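Local coordinates for DCN1-like protein 3 (PDB 4GBA) that helps transfer NEDD8 from N-terminally acetylated NEDD8-conjugating E2 enzymes to cullin-RBX complexes, although at the cell membrane it can both promote and inhibit cullin neddylation, at residues A[30-35]-A[42-47]. Residues are numbered along the deposited sequence; the frame is centred on the assembly and turned at random.
Sequences RFCNDL and FRVLLL
Leu47 plants a single methyl, CD2, against both Phe31 and Leu35, joining helix 25-34 to helix 42-50 within the DCUN1 (PONY) domain. The flanking short strands 22-23 and 59-60 pair antiparallel, which is consistent with the EF-hand-like helical pairs of this domain. The contact illustrates how two helices linked by a short connection can be joined by a few apolar side-chain contacts; the nearest CA atoms of segments 30-35 and 42-47, those of Cys32 and Val44, are 7.8 Å apart.

All the contacts between the two segments are apolar, and all the residues making them are buried. Leu35 and Leu47 meet tip to tip, CD1 of Leu35 lying 3.7 Å from CD2 of Leu47. Phe31 and Leu47 come at each other from opposite directions: the CG of Phe31 is anti to the backbone N (chi1 178°), which carries the ring out until CE2 stands 3.8 Å from Leu47 CD2, in an oblique approach. Farther along, the thiol of Cys32 forms a looser contact, SG lying 4.2 Å from Val44 CG2.

Tyr15 meets the Phe31 ring edge-to-face and hydrogen-bonds Asp34 OD2, while Leu35 also packs on Ile79 and Cys80 of helix 76-89. Val44 and its neighbour Leu45 both touch a modified side chain of the bound E2 peptide, so the helix that carries Leu47 also contributes to the peptide site.

Within segment 30-35, the backbone bond from Leu35 N to Phe31 O (3.0 Å) ties together two residues whose side chains also touch: Leu35 CD1 lies over one face of the Phe31 ring, 3.6 Å above its plane and displaced toward the rim.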
# COMPACT_ATOMS: atom_id res chain seq x y z
N ARG A 30 13.10 -9.62 10.58
CA ARG A 30 13.00 -10.93 11.26
C ARG A 30 11.54 -11.40 11.40
O ARG A 30 11.22 -12.58 11.22
CB ARG A 30 13.65 -10.87 12.65
CG ARG A 30 15.17 -10.68 12.64
CD ARG A 30 15.93 -11.91 12.08
NE ARG A 30 15.89 -11.99 10.62
CZ ARG A 30 16.17 -13.09 9.91
NH1 ARG A 30 16.52 -14.21 10.53
NH2 ARG A 30 16.10 -13.06 8.58
N PHE A 31 10.65 -10.46 11.73
CA PHE A 31 9.22 -10.76 11.86
C PHE A 31 8.63 -11.30 10.55
O PHE A 31 7.97 -12.33 10.55
CB PHE A 31 8.49 -9.51 12.39
CG PHE A 31 7.01 -9.66 12.53
CD1 PHE A 31 6.46 -10.52 13.47
CD2 PHE A 31 6.15 -8.91 11.75
CE1 PHE A 31 5.08 -10.65 13.61
CE2 PHE A 31 4.76 -9.03 11.90
CZ PHE A 31 4.24 -9.89 12.83
N CYS A 32 8.89 -10.64 9.43
CA CYS A 32 8.47 -11.16 8.12
C CYS A 32 9.16 -12.47 7.77
O CYS A 32 8.55 -13.37 7.16
CB CYS A 32 8.73 -10.13 7.00
SG CYS A 32 7.80 -8.59 7.20
N ASN A 33 10.43 -12.59 8.13
CA ASN A 33 11.13 -13.84 7.90
C ASN A 33 10.45 -15.01 8.63
O ASN A 33 10.19 -16.05 8.03
CB ASN A 33 12.61 -13.73 8.28
CG ASN A 33 13.36 -15.03 8.05
OD1 ASN A 33 13.54 -15.46 6.92
ND2 ASN A 33 13.80 -15.66 9.13
N ASP A 34 10.14 -14.82 9.91
CA ASP A 34 9.43 -15.85 10.67
C ASP A 34 8.05 -16.18 10.10
O ASP A 34 7.64 -17.33 10.08
CB ASP A 34 9.32 -15.46 12.14
CG ASP A 34 10.65 -15.49 12.85
OD1 ASP A 34 11.58 -16.15 12.34
OD2 ASP A 34 10.77 -14.88 13.93
N LEU A 35 7.34 -15.16 9.63
CA LEU A 35 6.07 -15.37 8.94
C LEU A 35 6.25 -16.05 7.58
O LEU A 35 5.27 -16.44 6.96
CB LEU A 35 5.35 -14.04 8.74
CG LEU A 35 4.90 -13.31 10.01
CD1 LEU A 35 4.46 -11.91 9.64
CD2 LEU A 35 3.77 -14.06 10.71
N PHE A 42 1.85 -8.43 -0.43
CA PHE A 42 0.49 -7.96 -0.12
C PHE A 42 -0.01 -8.27 1.31
O PHE A 42 -0.60 -7.41 1.96
CB PHE A 42 -0.48 -8.50 -1.19
CG PHE A 42 -1.89 -8.01 -1.06
CD1 PHE A 42 -2.19 -6.65 -1.11
CD2 PHE A 42 -2.95 -8.92 -0.92
CE1 PHE A 42 -3.51 -6.19 -1.00
CE2 PHE A 42 -4.27 -8.48 -0.82
CZ PHE A 42 -4.55 -7.11 -0.85
N ARG A 43 0.24 -9.48 1.79
CA ARG A 43 -0.16 -9.85 3.15
C ARG A 43 0.45 -8.95 4.21
O ARG A 43 -0.14 -8.74 5.26
CB ARG A 43 0.23 -11.28 3.48
CG ARG A 43 -0.72 -12.30 2.97
CD ARG A 43 0.01 -13.60 2.82
NE ARG A 43 -0.69 -14.49 1.91
CZ ARG A 43 -0.32 -15.74 1.70
NH1 ARG A 43 0.74 -16.22 2.33
NH2 ARG A 43 -1.02 -16.51 0.85
N VAL A 44 1.65 -8.44 3.92
CA VAL A 44 2.34 -7.56 4.86
C VAL A 44 1.68 -6.18 4.88
O VAL A 44 1.51 -5.58 5.94
CB VAL A 44 3.86 -7.46 4.54
CG1 VAL A 44 4.54 -6.45 5.46
CG2 VAL A 44 4.51 -8.85 4.67
N LEU A 45 1.28 -5.70 3.70
CA LEU A 45 0.42 -4.52 3.63
C LEU A 45 -0.88 -4.76 4.45
O LEU A 45 -1.30 -3.90 5.24
CB LEU A 45 0.11 -4.15 2.17
CG LEU A 45 -0.88 -2.99 1.95
CD1 LEU A 45 -0.26 -1.63 2.35
CD2 LEU A 45 -1.38 -2.98 0.50
N LEU A 46 -1.51 -5.93 4.29
CA LEU A 46 -2.73 -6.25 5.06
C LEU A 46 -2.48 -6.23 6.57
O LEU A 46 -3.28 -5.69 7.33
CB LEU A 46 -3.31 -7.60 4.65
CG LEU A 46 -3.81 -7.72 3.22
CD1 LEU A 46 -4.56 -9.04 3.00
CD2 LEU A 46 -4.70 -6.55 2.90
N LEU A 47 -1.37 -6.82 6.99
CA LEU A 47 -0.97 -6.80 8.39
C LEU A 47 -0.82 -5.38 8.91
O LEU A 47 -1.40 -5.03 9.93
CB LEU A 47 0.35 -7.56 8.57
CG LEU A 47 0.55 -8.50 9.75
CD1 LEU A 47 -0.72 -9.33 10.04
CD2 LEU A 47 1.77 -9.41 9.51